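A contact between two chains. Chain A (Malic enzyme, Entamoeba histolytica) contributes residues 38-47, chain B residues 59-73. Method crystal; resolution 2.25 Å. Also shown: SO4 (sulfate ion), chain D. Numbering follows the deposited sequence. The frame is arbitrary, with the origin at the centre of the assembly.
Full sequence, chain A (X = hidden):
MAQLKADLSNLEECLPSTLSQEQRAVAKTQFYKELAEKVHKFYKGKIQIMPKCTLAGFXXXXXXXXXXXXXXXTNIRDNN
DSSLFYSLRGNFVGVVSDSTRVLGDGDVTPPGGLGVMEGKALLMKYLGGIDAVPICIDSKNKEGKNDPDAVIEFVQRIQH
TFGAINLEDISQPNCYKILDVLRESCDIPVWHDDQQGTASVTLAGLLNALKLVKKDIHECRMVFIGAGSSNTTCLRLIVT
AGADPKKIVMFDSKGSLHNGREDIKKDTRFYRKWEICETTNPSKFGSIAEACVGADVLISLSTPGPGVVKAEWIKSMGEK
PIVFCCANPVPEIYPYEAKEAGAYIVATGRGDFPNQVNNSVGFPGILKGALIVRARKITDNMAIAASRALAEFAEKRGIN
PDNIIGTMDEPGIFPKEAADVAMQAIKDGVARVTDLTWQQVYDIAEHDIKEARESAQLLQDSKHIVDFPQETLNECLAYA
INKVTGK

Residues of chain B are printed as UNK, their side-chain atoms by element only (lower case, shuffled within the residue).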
# COMPACT_ATOMS: atom_id res chain seq x y z
N LYS A 38 4.60 19.34 -13.09
CA LYS A 38 5.02 20.24 -12.00
C LYS A 38 4.47 19.77 -10.66
O LYS A 38 5.21 19.58 -9.72
CB LYS A 38 4.54 21.68 -12.27
CG LYS A 38 5.11 22.34 -13.50
CD LYS A 38 6.66 22.24 -13.60
CE LYS A 38 7.15 23.04 -14.82
NZ LYS A 38 8.60 22.74 -15.14
N VAL A 39 3.16 19.57 -10.56
CA VAL A 39 2.57 19.26 -9.26
C VAL A 39 2.95 17.86 -8.76
O VAL A 39 3.05 17.64 -7.57
CB VAL A 39 1.00 19.47 -9.26
CG1 VAL A 39 0.34 18.39 -10.04
CG2 VAL A 39 0.43 19.40 -7.82
N HIS A 40 3.14 16.89 -9.63
CA HIS A 40 3.51 15.57 -9.13
C HIS A 40 4.93 15.65 -8.57
O HIS A 40 5.23 15.15 -7.54
CB HIS A 40 3.43 14.47 -10.20
CG HIS A 40 2.04 14.01 -10.51
ND1 HIS A 40 1.18 14.73 -11.33
CD2 HIS A 40 1.39 12.87 -10.18
CE1 HIS A 40 0.04 14.07 -11.43
NE2 HIS A 40 0.14 12.93 -10.76
N LYS A 41 5.82 16.31 -9.28
CA LYS A 41 7.18 16.48 -8.78
C LYS A 41 7.18 17.34 -7.49
O LYS A 41 7.82 16.98 -6.50
CB LYS A 41 8.08 17.09 -9.86
CG LYS A 41 9.48 17.37 -9.39
CD LYS A 41 10.52 17.28 -10.53
CE LYS A 41 11.98 17.48 -9.96
NZ LYS A 41 13.04 17.11 -10.99
N PHE A 42 6.44 18.43 -7.48
CA PHE A 42 6.36 19.25 -6.25
C PHE A 42 6.04 18.45 -4.95
O PHE A 42 6.65 18.66 -3.94
CB PHE A 42 5.32 20.37 -6.42
CG PHE A 42 5.37 21.41 -5.33
CD1 PHE A 42 6.40 22.40 -5.33
CD2 PHE A 42 4.43 21.41 -4.30
CE1 PHE A 42 6.48 23.36 -4.30
CE2 PHE A 42 4.47 22.41 -3.26
CZ PHE A 42 5.50 23.39 -3.27
N TYR A 43 5.03 17.57 -4.97
CA TYR A 43 4.63 16.85 -3.78
C TYR A 43 5.26 15.42 -3.77
O TYR A 43 5.06 14.65 -2.79
CB TYR A 43 3.10 16.76 -3.66
CG TYR A 43 2.35 18.10 -3.55
CD1 TYR A 43 2.48 18.90 -2.40
CD2 TYR A 43 1.51 18.56 -4.57
CE1 TYR A 43 1.83 20.09 -2.27
CE2 TYR A 43 0.82 19.76 -4.44
CZ TYR A 43 1.01 20.52 -3.25
OH TYR A 43 0.42 21.73 -3.03
N LYS A 44 5.99 15.06 -4.84
CA LYS A 44 6.56 13.71 -5.00
C LYS A 44 5.46 12.67 -4.91
O LYS A 44 5.54 11.68 -4.12
CB LYS A 44 7.67 13.39 -3.99
CG LYS A 44 8.89 14.41 -3.88
CD LYS A 44 9.52 14.80 -5.24
CE LYS A 44 10.79 15.70 -5.07
NZ LYS A 44 10.62 17.18 -5.36
N GLY A 45 4.41 12.88 -5.70
CA GLY A 45 3.27 11.96 -5.67
C GLY A 45 2.03 12.63 -5.14
O GLY A 45 1.95 13.86 -5.14
N LYS A 46 1.06 11.83 -4.70
CA LYS A 46 -0.25 12.34 -4.37
C LYS A 46 -0.76 11.82 -3.04
O LYS A 46 -1.56 12.51 -2.42
CB LYS A 46 -1.25 12.07 -5.49
CG LYS A 46 -0.99 13.02 -6.76
CD LYS A 46 -1.86 12.60 -7.94
CE LYS A 46 -1.46 11.13 -8.46
NZ LYS A 46 -1.75 11.00 -9.91
N ILE A 47 -0.34 10.62 -2.64
CA ILE A 47 -0.84 9.96 -1.42
C ILE A 47 0.28 9.59 -0.43
O ILE A 47 1.45 9.52 -0.78
CB ILE A 47 -1.76 8.72 -1.71
CG1 ILE A 47 -0.92 7.59 -2.29
CG2 ILE A 47 -2.81 9.07 -2.73
CD1 ILE A 47 -1.73 6.25 -2.52
N UNK B 59 -10.83 21.38 -10.23
CA UNK B 59 -10.02 21.26 -11.41
C UNK B 59 -8.59 20.72 -11.19
O UNK B 59 -7.92 20.35 -12.14
c UNK B 59 -10.01 22.59 -12.13
n UNK B 59 -11.68 22.40 -13.87
o UNK B 59 -12.20 23.71 -12.15
c UNK B 59 -11.40 22.95 -12.74
N UNK B 60 -8.13 20.65 -9.94
CA UNK B 60 -6.84 20.02 -9.65
C UNK B 60 -6.85 18.51 -10.09
O UNK B 60 -5.78 17.89 -10.42
c UNK B 60 -3.38 21.12 -8.76
c UNK B 60 -5.81 21.55 -7.94
c UNK B 60 -3.02 23.88 -8.07
c UNK B 60 -1.98 23.14 -8.60
c UNK B 60 -4.45 21.86 -8.25
c UNK B 60 -4.25 23.22 -7.90
c UNK B 60 -2.14 21.76 -8.92
n UNK B 60 -5.45 23.71 -7.44
c UNK B 60 -6.37 22.72 -7.46
c UNK B 60 -6.49 20.21 -8.17
N UNK B 61 -8.05 17.92 -10.07
CA UNK B 61 -8.19 16.57 -10.56
C UNK B 61 -7.76 16.44 -12.04
O UNK B 61 -7.30 15.40 -12.44
c UNK B 61 -9.69 15.15 -6.77
c UNK B 61 -11.38 16.34 -8.66
c UNK B 61 -10.98 15.57 -6.41
c UNK B 61 -11.82 16.18 -7.36
c UNK B 61 -9.64 16.10 -10.43
c UNK B 61 -10.09 15.92 -9.04
c UNK B 61 -9.26 15.33 -8.09
N UNK B 62 -7.97 17.48 -12.85
CA UNK B 62 -7.52 17.47 -14.26
C UNK B 62 -6.01 17.31 -14.43
O UNK B 62 -5.54 16.98 -15.54
n UNK B 62 -10.11 20.03 -14.87
o UNK B 62 -10.20 17.77 -14.95
c UNK B 62 -8.00 18.72 -14.97
c UNK B 62 -9.55 18.81 -14.97
N UNK B 63 -5.26 17.58 -13.34
CA UNK B 63 -3.80 17.48 -13.33
C UNK B 63 -3.40 16.17 -12.62
O UNK B 63 -2.42 15.53 -13.01
c UNK B 63 -3.18 18.68 -12.66
N UNK B 64 -4.18 15.76 -11.63
CA UNK B 64 -3.97 14.50 -10.95
C UNK B 64 -4.46 13.24 -11.69
O UNK B 64 -4.06 12.10 -11.35
c UNK B 64 -4.08 15.56 -8.63
c UNK B 64 -4.64 14.54 -9.56
c UNK B 64 -2.21 16.85 -7.77
c UNK B 64 -4.41 17.20 -6.86
c UNK B 64 -4.92 16.25 -7.72
o UNK B 64 -2.53 18.46 -5.99
c UNK B 64 -3.05 17.50 -6.88
c UNK B 64 -2.72 15.87 -8.64
N UNK B 65 -5.29 13.49 -12.68
CA UNK B 65 -6.10 12.53 -13.34
C UNK B 65 -6.21 13.00 -14.79
O UNK B 65 -5.42 13.83 -15.24
c UNK B 65 -7.80 10.02 -12.60
c UNK B 65 -8.33 11.29 -12.84
c UNK B 65 -9.90 8.97 -13.12
c UNK B 65 -10.44 10.22 -13.38
c UNK B 65 -8.59 8.87 -12.72
c UNK B 65 -9.65 11.39 -13.23
o UNK B 65 -10.66 7.82 -13.27
c UNK B 65 -7.48 12.53 -12.65
N UNK B 66 -7.15 12.49 -15.55
CA UNK B 66 -7.22 12.87 -16.97
C UNK B 66 -7.72 14.28 -17.09
O UNK B 66 -8.60 14.68 -16.34
o UNK B 66 -9.44 11.87 -17.00
c UNK B 66 -8.21 12.00 -17.76
c UNK B 66 -7.66 10.70 -17.93
N UNK B 67 -7.16 15.05 -18.06
CA UNK B 67 -6.16 14.54 -19.02
C UNK B 67 -4.73 14.64 -18.53
O UNK B 67 -3.88 13.95 -19.08
c UNK B 67 -6.33 15.49 -20.23
c UNK B 67 -6.66 16.87 -19.55
c UNK B 67 -7.51 16.47 -18.28
N UNK B 68 -4.45 15.49 -17.54
CA UNK B 68 -3.04 15.80 -17.22
C UNK B 68 -2.13 14.60 -16.91
O UNK B 68 -0.98 14.56 -17.32
N UNK B 69 -2.66 13.59 -16.22
CA UNK B 69 -1.87 12.51 -15.69
C UNK B 69 -1.15 11.74 -16.80
O UNK B 69 -0.10 11.08 -16.55
c UNK B 69 -2.73 11.59 -14.81
c UNK B 69 -1.84 10.81 -13.83
c UNK B 69 -3.65 10.63 -15.68
N UNK B 70 -1.65 11.90 -18.03
CA UNK B 70 -1.02 11.30 -19.20
C UNK B 70 0.47 11.67 -19.35
O UNK B 70 1.29 10.81 -19.70
c UNK B 70 -1.75 11.71 -20.48
o UNK B 70 -1.14 11.05 -21.59
N UNK B 71 0.82 12.94 -19.10
CA UNK B 71 2.23 13.35 -19.17
C UNK B 71 3.05 12.53 -18.15
O UNK B 71 4.20 12.20 -18.41
n UNK B 71 3.60 18.54 -21.82
c UNK B 71 3.82 15.32 -18.67
c UNK B 71 4.17 17.76 -20.90
n UNK B 71 4.90 18.32 -19.94
c UNK B 71 4.62 15.44 -20.02
n UNK B 71 4.02 16.42 -20.97
c UNK B 71 2.38 14.86 -18.89
N UNK B 72 2.45 12.20 -17.00
CA UNK B 72 3.18 11.38 -16.05
C UNK B 72 3.49 9.99 -16.61
O UNK B 72 4.62 9.51 -16.42
c UNK B 72 2.13 12.68 -14.08
c UNK B 72 3.37 10.46 -13.66
c UNK B 72 2.49 11.27 -14.64
c UNK B 72 3.39 13.65 -13.78
N UNK B 73 2.49 9.35 -17.22
CA UNK B 73 2.65 8.01 -17.78
C UNK B 73 3.70 8.05 -18.91
O UNK B 73 4.50 7.16 -19.02
c UNK B 73 1.34 7.48 -18.35
o UNK B 73 0.25 7.78 -17.52
S SO4 D . 2.73 15.74 -24.53
O1 SO4 D . 1.50 15.44 -25.22
O2 SO4 D . 2.60 15.11 -23.19
O3 SO4 D . 3.89 15.15 -25.20
O4 SO4 D . 2.91 17.19 -24.47

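Position 59 carries two carbons, the second bearing one oxygen and one nitrogen, and lies beyond reach of chain A: B:Asn59. At position 60 one carbon leads to fused five- and six-membered rings of eight carbons and one nitrogen. A six-ring carbon comes 3.7 Å from CG2 of A:Val39, so B:Trp60 reaches the contact by its end.

Position 61 is one carbon and a six-carbon ring without oxygen, B:Phe61, out of reach. Position 62 again has two carbons, an oxygen and a nitrogen: B:Asn62, also out of reach. Position 63 has a lone carbon, its CB, 4.4 Å from CG1 of A:Val39, while its backbone O lies 3.3 Å from CE1 of A:His40, at the edge of the imidazole. This is B:Ala63.

Position 64 is a six-carbon ring on one carbon, bearing an oxygen. That oxygen lies 3.6 Å from CG2 of A:Val39, and the ring comes within 3.5 Å of CD of A:Lys46. B:Tyr64 has the largest area covered by chain A in its stretch. Position 65 has the same atoms, but its CA-to-CB bond points away: B:Tyr65.

Position 66, one carbon carrying an oxygen and a carbon, is B:Thr66. Position 67, three carbons closing onto the backbone N after a cis peptide bond, is B:Pro67. Position 68 has no side chain; a CB there would clash with the backbone O of B:Asn62, so B:Gly68 fits the turn.

Position 69, a carbon forking into two, is B:Val69, whose CG2 lies 4.2 Å from NE2 of A:His40. Position 70, a carbon and an oxygen, is B:Ser70. Position 71, three carbons, a nitrogen, then a carbon with two nitrogens, is B:Arg71; its NE donates to sulfate O2 at 2.9 Å.

Position 72 has four carbons forked at the first, one arm two carbons long, and the end of that arm lies 3.5 Å from ND1 of A:His40. B:Ile72 also sets CG1 over the imidazole face, 3.6 Å from the centroid, a CH-pi contact. Position 73, a carbon and an oxygen, is B:Ser73.

The rule is a knob with a polar anchor. A:His40 sits among B:Ala63, B:Tyr64, B:Val69 and B:Ile72, while A:Val39 packs on B:Trp60, B:Ala63 and B:Tyr64. A:Lys46 NZ donates to backbone O of B:Tyr64 at 2.9 Å and to NE2 of A:His40 at 2.8 Å, tying the knob to the opposing chain through one buried amine.

Chain B, residues 59-73: NWFNAYYTPGVSRIS
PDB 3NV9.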